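Local structure of ABC sugar (Ribose) transporter, periplasmic substrate-binding subunit (Rhodobacter sphaeroides, 3L49) at residues E113-M118 against K148-A153; V119-G124 against R219-D224; V130-Y135 against I142-M147; G193-W196 against P202-G205. The protein probably binds a sugar or related small molecule in the periplasm as the substrate-binding subunit of an ABC transporter. One frame throughout, in Å; residues are numbered along the deposited sequence. Where two conformers were deposited one is given.

Interaction 1 of 4, residues E113-M118 against K148-A153; sequences ELALQM and KYVLEA
Ala115 and Leu116 meet Val150 chiefly through methyl groups, and one branch of the valine serves both. Val150 CG1 lies 3.9 Å from Ala115 CB and 4.1 Å from Leu116 CD2, so a single methyl bridges two successive residues of the facing helix. The valine torsion accounts for this: with CG1 anti to the backbone N (chi1 159°), that branch is directed at segment 113-118, while CG2 is set beside the backbone N. Leu116 arrives differently. Its CB does not aim straight at the other helix; CG stands anti to the carbonyl carbon (chi1 -76°), and the further turn to chi2 157° brings CD2 across to the valine, the two side chains crossing at about a right angle. Ala115, by contrast, points directly at its neighbour, and its CB is also 4.1 Å from Val150 CB. This short residue is consistent with the close approach of the backbones, Ala115 CA and Val150 CA being 6.7 Å apart. No hydrogen bond spans the segments, and they bury only 170 Å² between them. The helices thus meet through Ala115, Val150 and the CD2 branch of Leu116. Leu151 and Met118 make no close contact across the pair and turn to the strands, Leu151 to Val157 and Ile159, Met118 to Ala194, Trp196 and Tyr221. Such side-by-side helices, 107-122 and 138-152 here, layered on one face of a largely parallel sheet, are characteristic of the Rossmann-like alpha/beta lobes of periplasmic binding proteins.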
loop_
_atom_site.group_PDB
_atom_site.type_symbol
_atom_site.label_atom_id
_atom_site.label_comp_id
_atom_site.label_asym_id
_atom_site.label_seq_id
_atom_site.Cartn_x
_atom_site.Cartn_y
_atom_site.Cartn_z
ATOM N N GLU A 113 -8.190 0.431 -12.627
ATOM C CA GLU A 113 -7.321 0.488 -13.810
ATOM C C GLU A 113 -6.329 -0.661 -13.910
ATOM O O GLU A 113 -6.132 -1.209 -14.995
ATOM C CB GLU A 113 -6.578 1.818 -13.896
ATOM C CG GLU A 113 -7.455 2.963 -14.378
ATOM C CD GLU A 113 -6.792 4.321 -14.237
ATOM O OE1 GLU A 113 -5.622 4.472 -14.660
ATOM O OE2 GLU A 113 -7.454 5.239 -13.707
ATOM N N LEU A 114 -5.722 -1.024 -12.782
ATOM C CA LEU A 114 -4.809 -2.165 -12.741
ATOM C C LEU A 114 -5.554 -3.452 -13.133
ATOM O O LEU A 114 -5.100 -4.201 -14.006
ATOM C CB LEU A 114 -4.158 -2.292 -11.355
ATOM C CG LEU A 114 -3.051 -3.348 -11.208
ATOM C CD1 LEU A 114 -1.772 -2.894 -11.868
ATOM C CD2 LEU A 114 -2.803 -3.686 -9.756
ATOM N N ALA A 115 -6.715 -3.669 -12.517
ATOM C CA ALA A 115 -7.572 -4.820 -12.846
ATOM C C ALA A 115 -7.983 -4.825 -14.316
ATOM O O ALA A 115 -7.958 -5.872 -14.969
ATOM C CB ALA A 115 -8.794 -4.845 -11.960
ATOM N N LEU A 116 -8.331 -3.645 -14.830
ATOM C CA LEU A 116 -8.731 -3.482 -16.225
ATOM C C LEU A 116 -7.586 -3.792 -17.177
ATOM O O LEU A 116 -7.790 -4.443 -18.208
ATOM C CB LEU A 116 -9.277 -2.075 -16.478
ATOM C CG LEU A 116 -10.693 -1.789 -15.978
ATOM C CD1 LEU A 116 -10.876 -0.300 -15.782
ATOM C CD2 LEU A 116 -11.735 -2.363 -16.936
ATOM N N GLN A 117 -6.384 -3.339 -16.817
ATOM C CA GLN A 117 -5.172 -3.652 -17.577
ATOM C C GLN A 117 -4.912 -5.157 -17.657
ATOM O O GLN A 117 -4.563 -5.686 -18.714
ATOM C CB GLN A 117 -3.960 -2.958 -16.963
ATOM C CG GLN A 117 -2.734 -3.070 -17.828
ATOM C CD GLN A 117 -2.953 -2.408 -19.164
ATOM O OE1 GLN A 117 -3.302 -1.228 -19.227
ATOM N NE2 GLN A 117 -2.776 -3.166 -20.246
ATOM N N MET A 118 -5.090 -5.825 -16.524
ATOM C CA MET A 118 -4.923 -7.267 -16.405
ATOM C C MET A 118 -5.865 -8.048 -17.335
ATOM O O MET A 118 -5.439 -8.982 -18.014
ATOM C CB MET A 118 -5.127 -7.677 -14.944
ATOM C CG MET A 118 -4.741 -9.115 -14.609
ATOM S SD MET A 118 -4.948 -9.527 -12.863
ATOM C CE MET A 118 -4.667 -7.941 -12.116
ATOM N N LYS A 148 -12.159 -7.221 -7.872
ATOM C CA LYS A 148 -13.194 -8.229 -7.871
ATOM C C LYS A 148 -14.457 -7.722 -8.568
ATOM O O LYS A 148 -15.093 -8.467 -9.321
ATOM C CB LYS A 148 -13.467 -8.717 -6.443
ATOM C CG LYS A 148 -14.354 -9.958 -6.396
ATOM C CD LYS A 148 -13.670 -11.131 -5.720
ATOM C CE LYS A 148 -14.125 -11.298 -4.291
ATOM N NZ LYS A 148 -15.515 -11.818 -4.148
ATOM N N TYR A 149 -14.784 -6.448 -8.347
ATOM C CA TYR A 149 -15.929 -5.809 -9.009
ATOM C C TYR A 149 -15.780 -5.785 -10.543
ATOM O O TYR A 149 -16.703 -6.161 -11.266
ATOM C CB TYR A 149 -16.177 -4.396 -8.446
ATOM C CG TYR A 149 -17.408 -3.728 -9.026
ATOM C CD1 TYR A 149 -17.297 -2.587 -9.825
ATOM C CD2 TYR A 149 -18.684 -4.259 -8.808
ATOM C CE1 TYR A 149 -18.430 -1.971 -10.372
ATOM C CE2 TYR A 149 -19.818 -3.656 -9.355
ATOM C CZ TYR A 149 -19.684 -2.512 -10.130
ATOM O OH TYR A 149 -20.802 -1.927 -10.680
ATOM N N VAL A 150 -14.608 -5.359 -11.015
ATOM C CA VAL A 150 -14.240 -5.371 -12.434
ATOM C C VAL A 150 -14.328 -6.766 -13.068
ATOM O O VAL A 150 -14.822 -6.920 -14.196
ATOM C CB VAL A 150 -12.821 -4.760 -12.633
ATOM C CG1 VAL A 150 -12.187 -5.193 -13.946
ATOM C CG2 VAL A 150 -12.896 -3.252 -12.565
ATOM N N LEU A 151 -13.883 -7.777 -12.323
ATOM C CA LEU A 151 -13.876 -9.159 -12.805
ATOM C C LEU A 151 -15.261 -9.773 -12.934
ATOM O O LEU A 151 -15.433 -10.741 -13.683
ATOM C CB LEU A 151 -12.969 -10.044 -11.942
ATOM C CG LEU A 151 -11.588 -10.366 -12.525
ATOM C CD1 LEU A 151 -10.713 -9.123 -12.690
ATOM C CD2 LEU A 151 -10.875 -11.413 -11.686
ATOM N N GLU A 152 -16.238 -9.205 -12.224
ATOM C CA GLU A 152 -17.646 -9.586 -12.354
ATOM C C GLU A 152 -18.147 -9.423 -13.785
ATOM O O GLU A 152 -18.957 -10.225 -14.252
ATOM C CB GLU A 152 -18.539 -8.757 -11.433
ATOM C CG GLU A 152 -18.382 -9.012 -9.939
ATOM C CD GLU A 152 -19.152 -7.999 -9.086
ATOM O OE1 GLU A 152 -18.833 -7.857 -7.882
ATOM O OE2 GLU A 152 -20.075 -7.340 -9.617
ATOM N N ALA A 153 -17.659 -8.390 -14.474
ATOM C CA ALA A 153 -18.063 -8.093 -15.849
ATOM C C ALA A 153 -17.499 -9.075 -16.890
ATOM O O ALA A 153 -17.964 -9.113 -18.031
ATOM C CB ALA A 153 -17.688 -6.655 -16.212
#

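Interaction 2 of 4, residues V119-G124 against R219-D224; sequences VADLGG and RTYGVD
The phenol ring of Tyr221 meets the carboxylate of Asp121 at its edge: Asp121 OD1 lies in the ring plane beside the hydroxyl, and the two flat groups are turned 37° against each other. Met118 passes over one ring face, with Met118 CG 3.5 Å from Tyr221 CE1; Leu114 and Ala242 also border the tyrosine. The contact joins helix 107-122 to strand 219-222 within a Rossmann-like alpha/beta lobe, close to where the helix ends. That end is a Schellman motif: Gly123, with positive phi (70°), is the C-prime residue, Gly124 N binds Val119 O at 3.0 Å and Gly123 N binds Ala120 O at 3.1 Å. Two side-chain directions bring the hydroxyl to the carboxylate oxygen. Tyr221 CG stands anti to its carbonyl carbon (chi1 -59°), which lays the ring along the helix toward its last turn, and Asp121 points its CB at the strand. The second carboxylate oxygen, OD2, accepts from Gln117 NE2 one turn earlier, so the carboxylate is held through both oxygens. A phenylalanine in place of Tyr221 would probably leave Asp121 OD1 without its phenolic donor and the carboxylate freer to turn about its remaining bond to Gln117. The bond itself is short, Tyr221 OH donating to the anti lone pair of Asp121 OD1 at 2.7 Å.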
loop_
_atom_site.group_PDB
_atom_site.type_symbol
_atom_site.label_atom_id
_atom_site.label_comp_id
_atom_site.label_asym_id
_atom_site.label_seq_id
_atom_site.Cartn_x
_atom_site.Cartn_y
_atom_site.Cartn_z
ATOM N N VAL A 119 -7.135 -7.649 -17.378
ATOM C CA VAL A 119 -8.113 -8.336 -18.226
ATOM C C VAL A 119 -7.940 -7.984 -19.714
ATOM O O VAL A 119 -8.170 -8.823 -20.594
ATOM C CB VAL A 119 -9.583 -8.193 -17.692
ATOM C CG1 VAL A 119 -9.939 -6.771 -17.444
ATOM C CG2 VAL A 119 -10.586 -8.803 -18.644
ATOM N N ALA A 120 -7.482 -6.761 -19.981
ATOM C CA ALA A 120 -7.084 -6.366 -21.334
ATOM C C ALA A 120 -5.915 -7.217 -21.835
ATOM O O ALA A 120 -5.961 -7.726 -22.954
ATOM C CB ALA A 120 -6.736 -4.873 -21.394
ATOM N N ASP A 121 -4.885 -7.378 -21.002
ATOM C CA ASP A 121 -3.726 -8.220 -21.338
ATOM C C ASP A 121 -4.093 -9.702 -21.470
ATOM O O ASP A 121 -3.501 -10.415 -22.273
ATOM C CB ASP A 121 -2.616 -8.076 -20.293
ATOM C CG ASP A 121 -1.920 -6.715 -20.332
ATOM O OD1 ASP A 121 -1.146 -6.416 -19.393
ATOM O OD2 ASP A 121 -2.136 -5.946 -21.288
ATOM N N LEU A 122 -5.060 -10.157 -20.672
ATOM C CA LEU A 122 -5.598 -11.512 -20.790
ATOM C C LEU A 122 -6.472 -11.694 -22.031
ATOM O O LEU A 122 -6.700 -12.821 -22.474
ATOM C CB LEU A 122 -6.405 -11.876 -19.543
ATOM C CG LEU A 122 -5.633 -12.320 -18.304
ATOM C CD1 LEU A 122 -6.550 -12.289 -17.109
ATOM C CD2 LEU A 122 -5.038 -13.714 -18.500
ATOM N N GLY A 123 -6.965 -10.583 -22.580
ATOM C CA GLY A 123 -7.894 -10.619 -23.704
ATOM C C GLY A 123 -9.265 -11.149 -23.311
ATOM O O GLY A 123 -9.945 -11.772 -24.125
ATOM N N GLY A 124 -9.657 -10.919 -22.057
ATOM C CA GLY A 124 -10.996 -11.247 -21.581
ATOM C C GLY A 124 -11.208 -12.688 -21.158
ATOM O O GLY A 124 -12.326 -13.078 -20.816
ATOM N N ARG A 219 1.560 -13.001 -16.661
ATOM C CA ARG A 219 2.004 -11.669 -16.278
ATOM C C ARG A 219 1.605 -11.348 -14.842
ATOM O O ARG A 219 0.590 -11.837 -14.348
ATOM C CB ARG A 219 1.481 -10.607 -17.257
ATOM C CG ARG A 219 2.031 -10.716 -18.689
ATOM C CD ARG A 219 3.492 -10.275 -18.792
ATOM N NE ARG A 219 3.981 -10.274 -20.173
ATOM C CZ ARG A 219 4.762 -11.209 -20.710
ATOM N NH1 ARG A 219 5.174 -12.248 -19.994
ATOM N NH2 ARG A 219 5.143 -11.099 -21.973
ATOM N N THR A 220 2.425 -10.548 -14.161
ATOM C CA THR A 220 2.140 -10.149 -12.772
ATOM C C THR A 220 1.749 -8.677 -12.673
ATOM O O THR A 220 2.194 -7.854 -13.475
ATOM C CB THR A 220 3.325 -10.401 -11.804
ATOM O OG1 THR A 220 4.429 -9.557 -12.157
ATOM C CG2 THR A 220 3.749 -11.872 -11.804
ATOM N N TYR A 221 0.917 -8.356 -11.682
ATOM C CA TYR A 221 0.363 -7.015 -11.513
ATOM C C TYR A 221 0.349 -6.622 -10.055
ATOM O O TYR A 221 -0.108 -7.387 -9.208
ATOM C CB TYR A 221 -1.064 -6.948 -12.080
ATOM C CG TYR A 221 -1.127 -7.304 -13.544
ATOM C CD1 TYR A 221 -1.248 -8.630 -13.947
ATOM C CD2 TYR A 221 -1.010 -6.321 -14.525
ATOM C CE1 TYR A 221 -1.260 -8.973 -15.281
ATOM C CE2 TYR A 221 -1.025 -6.653 -15.870
ATOM C CZ TYR A 221 -1.161 -7.984 -16.233
ATOM O OH TYR A 221 -1.185 -8.344 -17.546
ATOM N N GLY A 222 0.828 -5.417 -9.763
ATOM C CA GLY A 222 0.849 -4.928 -8.388
ATOM C C GLY A 222 0.828 -3.423 -8.321
ATOM O O GLY A 222 0.677 -2.753 -9.340
ATOM N N VAL A 223 0.996 -2.897 -7.111
ATOM C CA VAL A 223 0.832 -1.475 -6.829
ATOM C C VAL A 223 2.004 -0.996 -5.988
ATOM O O VAL A 223 2.390 -1.688 -5.060
ATOM C CB VAL A 223 -0.468 -1.222 -6.017
ATOM C CG1 VAL A 223 -0.511 0.210 -5.464
ATOM C CG2 VAL A 223 -1.726 -1.528 -6.838
ATOM N N ASP A 224 2.580 0.152 -6.361
ATOM C CA ASP A 224 3.454 1.015 -5.521
ATOM C C ASP A 224 4.472 1.754 -6.353
ATOM O O ASP A 224 4.630 2.960 -6.210
ATOM C CB ASP A 224 4.186 0.291 -4.380
ATOM C CG ASP A 224 3.360 0.217 -3.111
ATOM O OD1 ASP A 224 2.228 0.742 -3.115
ATOM O OD2 ASP A 224 3.834 -0.386 -2.127
#

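Interaction 3 of 4, residues V130-Y135 against I142-M147; sequences VFNGFY and IRYDQM
The ring of Tyr144 is the main bump of this contact, and Val130, Asn132 and Tyr135 form the hollow that receives it. It reaches them because CG stands anti to the backbone N (chi1 179°), sending the ring off helix 138-152 toward the strand end. Asn132 lays its amide flat over one face, the planes only 8° apart, with ND2 3.5 Å above the plane of the Tyr144 ring and over its centre. Val130 closes the edge, its CG1 in the ring plane and 3.9 Å from Tyr144 CE1. Tyr135 supplies another wall: its CE1 comes within 3.4 Å of Tyr144 CD2, the two rings nearly perpendicular but meeting obliquely. Beside this pocket Val130 CG2 is loosely met by Met147 CE at 4.4 Å. Farther out the contact turns polar. Tyr135 OH donates to Asp145 OD2 at 2.8 Å, arriving on the syn side of the carboxylate and 23° out of its plane. Glu163 ties the stacked pair together, one oxygen taking a bond from Asn132 ND2 and the other pairing with Tyr144 OH, which probably helps hold amide and ring face to face. This is the first half of a beta-alpha-beta unit, in which helix 138-152 lies between strand 126-131 and strand 157-159; Trp196 of the adjoining strand 194-197 packs against both Val130 and Tyr144, and helix 107-122 borders Met147 through Ala115.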
loop_
_atom_site.group_PDB
_atom_site.type_symbol
_atom_site.label_atom_id
_atom_site.label_comp_id
_atom_site.label_asym_id
_atom_site.label_seq_id
_atom_site.Cartn_x
_atom_site.Cartn_y
_atom_site.Cartn_z
ATOM N N VAL A 130 -4.382 -14.851 -6.946
ATOM C CA VAL A 130 -4.530 -13.639 -6.131
ATOM C C VAL A 130 -3.898 -13.778 -4.750
ATOM O O VAL A 130 -4.216 -14.699 -4.005
ATOM C CB VAL A 130 -6.042 -13.218 -5.971
ATOM C CG1 VAL A 130 -6.224 -12.126 -4.912
ATOM C CG2 VAL A 130 -6.612 -12.746 -7.280
ATOM N N PHE A 131 -3.014 -12.844 -4.419
ATOM C CA PHE A 131 -2.486 -12.722 -3.071
ATOM C C PHE A 131 -3.310 -11.703 -2.291
ATOM O O PHE A 131 -3.366 -10.530 -2.665
ATOM C CB PHE A 131 -1.022 -12.294 -3.117
ATOM C CG PHE A 131 -0.079 -13.398 -3.488
ATOM C CD1 PHE A 131 0.065 -13.797 -4.815
ATOM C CD2 PHE A 131 0.674 -14.036 -2.510
ATOM C CE1 PHE A 131 0.936 -14.816 -5.160
ATOM C CE2 PHE A 131 1.550 -15.054 -2.841
ATOM C CZ PHE A 131 1.686 -15.444 -4.170
ATOM N N ASN A 132 -3.944 -12.156 -1.211
ATOM C CA ASN A 132 -4.843 -11.311 -0.420
ATOM C C ASN A 132 -4.621 -11.454 1.091
ATOM O O ASN A 132 -5.523 -11.838 1.838
ATOM C CB ASN A 132 -6.306 -11.608 -0.801
ATOM C CG ASN A 132 -7.281 -10.576 -0.256
ATOM O OD1 ASN A 132 -6.921 -9.420 0.003
ATOM N ND2 ASN A 132 -8.524 -10.994 -0.069
ATOM N N GLY A 133 -3.413 -11.134 1.536
ATOM C CA GLY A 133 -3.037 -11.328 2.927
ATOM C C GLY A 133 -3.051 -10.065 3.762
ATOM O O GLY A 133 -2.635 -10.081 4.929
ATOM N N PHE A 134 -3.533 -8.972 3.175
ATOM C CA PHE A 134 -3.473 -7.659 3.824
ATOM C C PHE A 134 -4.785 -6.890 3.743
ATOM O O PHE A 134 -4.791 -5.663 3.831
ATOM C CB PHE A 134 -2.316 -6.829 3.243
ATOM C CG PHE A 134 -0.957 -7.277 3.709
ATOM C CD1 PHE A 134 -0.174 -8.110 2.913
ATOM C CD2 PHE A 134 -0.467 -6.878 4.955
ATOM C CE1 PHE A 134 1.087 -8.534 3.349
ATOM C CE2 PHE A 134 0.791 -7.291 5.399
ATOM C CZ PHE A 134 1.570 -8.123 4.596
ATOM N N TYR A 135 -5.891 -7.627 3.621
ATOM C CA TYR A 135 -7.239 -7.065 3.476
ATOM C C TYR A 135 -7.702 -6.174 4.634
ATOM O O TYR A 135 -8.516 -5.275 4.434
ATOM C CB TYR A 135 -8.254 -8.182 3.225
ATOM C CG TYR A 135 -9.573 -7.692 2.682
ATOM C CD1 TYR A 135 -9.703 -7.335 1.338
ATOM C CD2 TYR A 135 -10.695 -7.576 3.511
ATOM C CE1 TYR A 135 -10.916 -6.881 0.833
ATOM C CE2 TYR A 135 -11.917 -7.125 3.013
ATOM C CZ TYR A 135 -12.018 -6.785 1.671
ATOM O OH TYR A 135 -13.207 -6.330 1.163
ATOM N N ILE A 142 -9.622 -1.681 -0.584
ATOM C CA ILE A 142 -10.119 -0.970 -1.759
ATOM C C ILE A 142 -9.567 -1.604 -3.033
ATOM O O ILE A 142 -10.331 -1.935 -3.944
ATOM C CB ILE A 142 -9.774 0.542 -1.720
ATOM C CG1 ILE A 142 -10.396 1.216 -0.486
ATOM C CG2 ILE A 142 -10.243 1.227 -3.006
ATOM C CD1 ILE A 142 -9.762 2.587 -0.125
ATOM N N ARG A 143 -8.247 -1.805 -3.079
ATOM C CA ARG A 143 -7.589 -2.400 -4.247
ATOM C C ARG A 143 -8.137 -3.783 -4.610
ATOM O O ARG A 143 -8.328 -4.089 -5.782
ATOM C CB ARG A 143 -6.078 -2.457 -4.047
ATOM C CG ARG A 143 -5.371 -1.122 -4.209
ATOM C CD ARG A 143 -4.050 -1.155 -3.472
ATOM N NE ARG A 143 -3.488 0.170 -3.224
ATOM C CZ ARG A 143 -2.426 0.393 -2.460
ATOM N NH1 ARG A 143 -1.818 -0.623 -1.867
ATOM N NH2 ARG A 143 -1.959 1.632 -2.295
ATOM N N TYR A 144 -8.413 -4.600 -3.599
ATOM C CA TYR A 144 -9.016 -5.912 -3.817
ATOM C C TYR A 144 -10.465 -5.819 -4.284
ATOM O O TYR A 144 -10.852 -6.527 -5.217
ATOM C CB TYR A 144 -8.917 -6.776 -2.559
ATOM C CG TYR A 144 -9.542 -8.141 -2.714
ATOM C CD1 TYR A 144 -8.839 -9.183 -3.326
ATOM C CD2 TYR A 144 -10.842 -8.392 -2.259
ATOM C CE1 TYR A 144 -9.413 -10.442 -3.478
ATOM C CE2 TYR A 144 -11.423 -9.643 -2.401
ATOM C CZ TYR A 144 -10.703 -10.656 -3.014
ATOM O OH TYR A 144 -11.269 -11.886 -3.159
ATOM N N ASP A 145 -11.258 -4.966 -3.629
ATOM C CA ASP A 145 -12.679 -4.798 -3.974
ATOM C C ASP A 145 -12.905 -4.371 -5.427
ATOM O O ASP A 145 -13.802 -4.895 -6.100
ATOM C CB ASP A 145 -13.366 -3.796 -3.042
ATOM C CG ASP A 145 -13.697 -4.386 -1.673
ATOM O OD1 ASP A 145 -13.966 -3.598 -0.739
ATOM O OD2 ASP A 145 -13.693 -5.625 -1.519
ATOM N N GLN A 146 -12.079 -3.431 -5.894
ATOM C CA GLN A 146 -12.175 -2.903 -7.256
ATOM C C GLN A 146 -11.822 -3.951 -8.285
ATOM O O GLN A 146 -12.460 -4.025 -9.328
ATOM C CB GLN A 146 -11.282 -1.667 -7.439
ATOM C CG GLN A 146 -11.657 -0.462 -6.553
ATOM C CD GLN A 146 -12.949 0.225 -6.997
ATOM O OE1 GLN A 146 -14.047 -0.182 -6.627
ATOM N NE2 GLN A 146 -12.811 1.274 -7.782
ATOM N N MET A 147 -10.810 -4.759 -7.977
ATOM C CA MET A 147 -10.398 -5.872 -8.828
ATOM C C MET A 147 -11.557 -6.848 -8.994
ATOM O O MET A 147 -11.912 -7.223 -10.115
ATOM C CB MET A 147 -9.142 -6.567 -8.240
ATOM C CG MET A 147 -8.522 -7.715 -9.091
ATOM S SD MET A 147 -9.142 -9.390 -8.703
ATOM C CE MET A 147 -9.301 -9.284 -6.939
#

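Interaction 4 of 4, residues G193-W196 against P202-G205; sequences GAIW and PMIG
Ile195 meets Met203 through its CG2 branch, which is 3.8 Å from both CE and SD of the methionine. The thioether also lies along the strand backbone: Met203 SD is 3.8 Å from Ile195 O and 4.0 Å from Trp196 C, and its CE is 4.1 Å from Trp196 O. None of these approaches is a hydrogen bond. The methionine reaches the strand by folding, its chain bent at chi2 (-57°) and again at chi3 (93°), so that the sulfur and methyl come down on the strand although CB does not point straight at it. Ile195 offers CG2 because that branch stands anti to the backbone N. Trp196 contributes main chain only; its indole leaves on the other side of the sheet, where it packs on Leu114 and Met118. Further out, Phe131 and Phe229 also touch Met203, while backbone bonds from Ile195 to Arg219 and Tyr221 fix the strand in the sheet. Helix 200-212 thus rests on strand 194-197 at the start of a beta-alpha-beta unit that continues into strand 219-222. Replacing Met203 by alanine removes both SD and CE and is likely to open a gap over Ile195 CG2. With a methyl, a thioether and the strand's backbone in contact and no hydrogen bond between the segments, the contact implies dispersion and the burial of nonpolar surface, with no directional bond between these segments.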
loop_
_atom_site.group_PDB
_atom_site.type_symbol
_atom_site.label_atom_id
_atom_site.label_comp_id
_atom_site.label_asym_id
_atom_site.label_seq_id
_atom_site.Cartn_x
_atom_site.Cartn_y
_atom_site.Cartn_z
ATOM N N GLY A 193 -2.990 -17.372 -15.843
ATOM C CA GLY A 193 -2.606 -16.375 -16.832
ATOM C C GLY A 193 -2.196 -15.047 -16.255
ATOM O O GLY A 193 -1.623 -14.214 -16.961
ATOM N N ALA A 194 -2.485 -14.850 -14.974
ATOM C CA ALA A 194 -2.179 -13.586 -14.308
ATOM C C ALA A 194 -1.964 -13.790 -12.821
ATOM O O ALA A 194 -2.493 -14.733 -12.235
ATOM C CB ALA A 194 -3.298 -12.575 -14.541
ATOM N N ILE A 195 -1.173 -12.908 -12.214
ATOM C CA ILE A 195 -0.996 -12.901 -10.764
ATOM C C ILE A 195 -1.167 -11.474 -10.243
ATOM O O ILE A 195 -0.579 -10.530 -10.780
ATOM C CB ILE A 195 0.374 -13.512 -10.306
ATOM C CG1 ILE A 195 0.610 -14.892 -10.928
ATOM C CG2 ILE A 195 0.447 -13.627 -8.787
ATOM C CD1 ILE A 195 1.905 -15.602 -10.477
ATOM N N TRP A 196 -1.980 -11.336 -9.199
ATOM C CA TRP A 196 -2.330 -10.044 -8.622
ATOM C C TRP A 196 -1.933 -9.949 -7.135
ATOM O O TRP A 196 -2.057 -10.923 -6.382
ATOM C CB TRP A 196 -3.851 -9.811 -8.786
ATOM C CG TRP A 196 -4.329 -8.486 -8.266
ATOM C CD1 TRP A 196 -4.426 -7.321 -8.967
ATOM C CD2 TRP A 196 -4.747 -8.182 -6.927
ATOM N NE1 TRP A 196 -4.876 -6.313 -8.155
ATOM C CE2 TRP A 196 -5.082 -6.812 -6.896
ATOM C CE3 TRP A 196 -4.868 -8.933 -5.752
ATOM C CZ2 TRP A 196 -5.535 -6.176 -5.735
ATOM C CZ3 TRP A 196 -5.312 -8.297 -4.594
ATOM C CH2 TRP A 196 -5.638 -6.934 -4.597
ATOM N N PRO A 202 5.491 -8.616 -3.050
ATOM C CA PRO A 202 5.317 -10.035 -3.414
ATOM C C PRO A 202 5.396 -10.323 -4.918
ATOM O O PRO A 202 5.796 -11.420 -5.317
ATOM C CB PRO A 202 3.911 -10.377 -2.886
ATOM C CG PRO A 202 3.230 -9.072 -2.717
ATOM C CD PRO A 202 4.287 -8.077 -2.384
ATOM N N MET A 203 5.035 -9.347 -5.746
ATOM C CA MET A 203 5.079 -9.538 -7.192
ATOM C C MET A 203 6.505 -9.587 -7.729
ATOM O O MET A 203 6.739 -10.157 -8.792
ATOM C CB MET A 203 4.206 -8.503 -7.922
ATOM C CG MET A 203 2.701 -8.623 -7.650
ATOM S SD MET A 203 1.998 -10.240 -8.051
ATOM C CE MET A 203 2.082 -11.124 -6.501
ATOM N N ILE A 204 7.450 -9.008 -6.982
ATOM C CA ILE A 204 8.878 -9.129 -7.298
ATOM C C ILE A 204 9.296 -10.602 -7.230
ATOM O O ILE A 204 9.950 -11.107 -8.138
ATOM C CB ILE A 204 9.764 -8.243 -6.383
ATOM C CG1 ILE A 204 9.480 -6.760 -6.636
ATOM C CG2 ILE A 204 11.254 -8.504 -6.639
ATOM C CD1 ILE A 204 9.837 -5.843 -5.461
ATOM N N GLY A 205 8.866 -11.280 -6.169
ATOM C CA GLY A 205 9.071 -12.712 -6.008
ATOM C C GLY A 205 8.342 -13.564 -7.023
ATOM O O GLY A 205 8.918 -14.502 -7.578
#

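How the interactions relate
Interactions 3 and 4 are buried, whereas interactions 1 and 2 lie partly at the surface. Interactions 1 and 2 share helix 107-122, and interactions 1 and 3 share helix 138-152, on one side of the sheet; interaction 4 brings helix 200-212 onto the opposite side. Strand 194-197 sits between strands 126-131 and 219-222, so backbone bonds link interaction 4 to interaction 3 (Phe131 N to Trp196 O) and to interaction 2 (Tyr221 N to Ile195 O). The chemistry follows place: methyl contacts between helices in interaction 1, a phenol-carboxylate bond near a helix end in interaction 2, aromatic, amide and charged groups in interaction 3, and thioether packing on a strand, without hydrogen bonds, in interaction 4.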